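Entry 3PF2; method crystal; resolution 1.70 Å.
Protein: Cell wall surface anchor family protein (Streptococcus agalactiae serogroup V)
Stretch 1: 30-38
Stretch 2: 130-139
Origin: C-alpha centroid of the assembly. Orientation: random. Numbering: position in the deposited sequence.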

# COMPACT_ATOMS: atom_id res chain seq x y z
N LYS A 30 -0.80 -2.47 -6.86
CA LYS A 30 -0.08 -1.65 -7.84
C LYS A 30 -0.24 -0.16 -7.60
O LYS A 30 -1.36 0.30 -7.38
N TRP A 31 0.87 0.57 -7.67
CA TRP A 31 0.82 2.02 -7.92
C TRP A 31 0.85 2.18 -9.43
O TRP A 31 1.33 1.28 -10.15
N PHE A 32 0.35 3.30 -9.94
CA PHE A 32 0.42 3.59 -11.38
C PHE A 32 1.09 4.93 -11.61
O PHE A 32 0.55 5.96 -11.21
N LEU A 33 2.29 4.91 -12.19
CA LEU A 33 2.99 6.15 -12.54
C LEU A 33 2.52 6.54 -13.92
O LEU A 33 2.57 5.72 -14.86
N LYS A 34 2.05 7.77 -14.07
CA LYS A 34 1.35 8.15 -15.29
C LYS A 34 1.97 9.41 -15.86
O LYS A 34 2.22 10.34 -15.12
N SER A 35 2.16 9.46 -17.17
CA SER A 35 2.63 10.68 -17.83
C SER A 35 1.94 10.86 -19.15
O SER A 35 1.73 9.89 -19.87
N THR A 36 1.60 12.09 -19.49
CA THR A 36 1.25 12.38 -20.87
C THR A 36 2.49 12.26 -21.75
O THR A 36 3.62 12.39 -21.28
N ILE A 37 2.26 11.96 -23.02
CA ILE A 37 3.34 11.81 -24.00
C ILE A 37 3.07 12.76 -25.16
O ILE A 37 1.96 12.76 -25.69
N PRO A 38 4.06 13.59 -25.55
CA PRO A 38 3.88 14.42 -26.75
C PRO A 38 4.15 13.65 -28.04
O PRO A 38 4.92 12.68 -28.03
N ALA A 130 -4.62 7.96 -25.03
CA ALA A 130 -3.39 7.26 -24.66
C ALA A 130 -2.44 8.09 -23.82
O ALA A 130 -2.31 9.31 -24.03
N PHE A 131 -1.77 7.42 -22.90
CA PHE A 131 -0.73 8.03 -22.06
C PHE A 131 0.24 6.95 -21.61
O PHE A 131 -0.01 5.75 -21.83
N LEU A 132 1.36 7.35 -21.00
CA LEU A 132 2.35 6.41 -20.49
C LEU A 132 1.93 5.93 -19.11
O LEU A 132 1.74 6.72 -18.19
N GLU A 133 1.79 4.61 -18.99
CA GLU A 133 1.32 3.97 -17.76
C GLU A 133 2.36 2.98 -17.27
O GLU A 133 2.75 2.07 -18.00
N ILE A 134 2.81 3.18 -16.04
CA ILE A 134 3.82 2.31 -15.42
C ILE A 134 3.27 1.72 -14.13
O ILE A 134 3.23 2.40 -13.10
N PRO A 135 2.85 0.45 -14.17
CA PRO A 135 2.40 -0.20 -12.94
C PRO A 135 3.58 -0.66 -12.09
O PRO A 135 4.53 -1.26 -12.62
N VAL A 136 3.56 -0.34 -10.80
CA VAL A 136 4.61 -0.72 -9.87
C VAL A 136 4.01 -1.51 -8.71
O VAL A 136 3.22 -0.98 -7.93
N ALA A 137 4.39 -2.78 -8.61
CA ALA A 137 3.93 -3.62 -7.52
C ALA A 137 4.64 -3.30 -6.21
O ALA A 137 5.86 -3.06 -6.20
N SER A 138 3.87 -3.29 -5.13
CA SER A 138 4.31 -2.73 -3.86
C SER A 138 3.54 -3.41 -2.73
O SER A 138 2.48 -3.97 -2.96
N THR A 139 4.10 -3.39 -1.52
CA THR A 139 3.35 -3.78 -0.31
C THR A 139 3.54 -2.70 0.75
O THR A 139 4.49 -1.93 0.68

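The two stretches pair as antiparallel strands, their axes 151° apart in direction and 4.4 Å apart at closest approach, and together they bury 744 Å². Because side chains alternate along each strand, Lys30, Phe32 and Lys34 share one face with Ala137, Pro135 and Glu133, while Trp31, Leu33 and Ser35 share the other with Val136, Ile134 and Leu132.

Lys30 (m, t, t, p) lays its aliphatic shaft near the proline diagonal to it, with Lys30 CD 3.9 Å from Pro135 CB, but its end leads away from the partner strand. Its paired residue, Ala137, faces the same way, and Lys30 CA lies 4.5 Å from Ala137 CA.

Trp31 (chi1 m, chi2 99°) lies on the other face. Its backbone makes both hydrogen bonds of a hydrogen-bonded antiparallel pair, Trp31 N to Val136 O and Val136 N to Trp31 O, each 2.8 Å. The indole extends along the partner strand to Ser138, whose chi1 is t; Trp31 NE1 donates a weak hydrogen bond to Ser138 OG at 3.1 Å, with an N-H...O angle of 145°. The hydroxyl oxygen sits at the ring edge, near its plane, a position compatible with the in-plane N-H.

Phe32 (m, chi2 -96°) leans its ring toward the partner strand, where Phe32 and Pro135 form a non-hydrogen-bonded pair. CE1 of Phe32 is 4.1 Å from Pro135 CB, and CD1 of Phe32 is 3.6 Å from Glu133 OE2, so the ring meets both a proline and a carboxylate.

Leu33 has the largest covered area in either stretch, 82 Å². Its chi1 is m, and its chi2, 31°, lies between wells. Leu33 CB packs 3.9 Å from Ile134 CB, while Leu33 CD2 reaches Val136 CG2 at 4.0 Å; Ile134 is m, t and Val136 is t.

Lys34 (m, t, p, t) contributes its shaft: Lys34 CG is 3.8 Å from Phe131 CE1. Its end leads away, and NZ is hydrogen-bonded elsewhere in the structure. No salt bridge joins it to the paired Glu133.

Ser35, chi1 t, sets its CB 4.3 Å from Leu132 CB, but its hydroxyl is used within its own stretch, Ser35 OG donating to Thr36 O at 2.8 Å. Ser35 O lies at the edge of the Phe131 ring (chi1 p), 3.4 Å from Phe131 CB.

Thr36 (p) points away. Ile37 (m, m) points toward stretch 2, placing Ile37 CD1 3.8 Å from CB of Leu132 (t, p). Beyond the ladder, a water links the backbones, accepting from Ile37 N and donating to Ala130 O, its oxygen 2.8 Å from each.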

# COMPACT_ATOMS: atom_id res chain seq x y z
CB LYS A 30 -0.55 -1.97 -9.24
CG LYS A 30 -0.28 -3.42 -9.65
CD LYS A 30 -0.64 -3.65 -11.08
CE LYS A 30 -0.20 -5.04 -11.53
NZ LYS A 30 -1.11 -6.10 -11.02
CB TRP A 31 2.05 2.70 -7.32
CG TRP A 31 2.23 2.58 -5.84
CD1 TRP A 31 3.04 1.70 -5.19
CD2 TRP A 31 1.61 3.38 -4.82
NE1 TRP A 31 2.97 1.89 -3.84
CE2 TRP A 31 2.10 2.92 -3.58
CE3 TRP A 31 0.70 4.46 -4.84
CZ2 TRP A 31 1.72 3.48 -2.36
CZ3 TRP A 31 0.30 5.02 -3.61
CH2 TRP A 31 0.83 4.53 -2.39
CB PHE A 32 -0.97 3.58 -12.02
CG PHE A 32 -1.63 2.23 -11.95
CD1 PHE A 32 -1.57 1.35 -13.02
CD2 PHE A 32 -2.29 1.84 -10.79
CE1 PHE A 32 -2.18 0.07 -12.93
CE2 PHE A 32 -2.88 0.57 -10.68
CZ PHE A 32 -2.84 -0.31 -11.76
CB LEU A 33 4.51 5.93 -12.55
CG LEU A 33 5.33 5.80 -11.25
CD1 LEU A 33 4.58 5.18 -10.08
CD2 LEU A 33 6.70 5.14 -11.47
CB LYS A 34 -0.13 8.42 -15.01
CG LYS A 34 -0.86 7.25 -14.33
CD LYS A 34 -2.04 7.76 -13.46
CE LYS A 34 -3.16 8.41 -14.30
NZ LYS A 34 -4.28 8.91 -13.45
CB SER A 35 4.14 10.60 -18.11
OG SER A 35 4.59 11.82 -18.69
CB THR A 36 0.59 13.78 -21.04
OG1 THR A 36 1.53 14.79 -20.67
CG2 THR A 36 -0.64 13.91 -20.17
CB ILE A 37 3.44 10.34 -24.51
CG1 ILE A 37 3.83 9.37 -23.38
CG2 ILE A 37 4.41 10.23 -25.67
CD1 ILE A 37 5.19 9.64 -22.70
CB PRO A 38 4.92 15.52 -26.56
CG PRO A 38 6.01 14.86 -25.79
CD PRO A 38 5.34 13.86 -24.87
CB ALA A 130 -2.64 6.79 -25.92
CB PHE A 131 -1.37 8.77 -20.87
CG PHE A 131 -2.09 7.87 -19.91
CD1 PHE A 131 -1.41 7.36 -18.79
CD2 PHE A 131 -3.43 7.53 -20.10
CE1 PHE A 131 -2.06 6.49 -17.89
CE2 PHE A 131 -4.08 6.67 -19.20
CZ PHE A 131 -3.38 6.17 -18.09
CB LEU A 132 3.75 7.02 -20.43
CG LEU A 132 4.86 6.14 -19.85
CD1 LEU A 132 5.17 4.98 -20.80
CD2 LEU A 132 6.14 6.92 -19.54
CB GLU A 133 -0.02 3.28 -18.02
CG GLU A 133 -0.52 2.38 -16.90
CD GLU A 133 -1.72 1.55 -17.31
OE1 GLU A 133 -2.28 1.73 -18.43
OE2 GLU A 133 -2.15 0.71 -16.49
CB ILE A 134 5.15 3.06 -15.10
CG1 ILE A 134 5.68 3.80 -16.34
CG2 ILE A 134 6.19 2.10 -14.51
CD1 ILE A 134 6.90 4.64 -16.04
CB PRO A 135 1.58 -1.41 -13.43
CG PRO A 135 1.83 -1.53 -14.90
CD PRO A 135 2.83 -0.47 -15.32
CB VAL A 136 5.42 0.50 -9.36
CG1 VAL A 136 6.52 0.06 -8.39
CG2 VAL A 136 6.03 1.26 -10.54
CB ALA A 137 4.09 -5.09 -7.89
CB SER A 138 3.99 -1.22 -3.85
OG SER A 138 4.49 -0.57 -2.70
CB THR A 139 3.83 -5.13 0.29
OG1 THR A 139 5.21 -5.02 0.67
CG2 THR A 139 3.66 -6.27 -0.70
O HOH W 1 -0.49 11.28 -23.33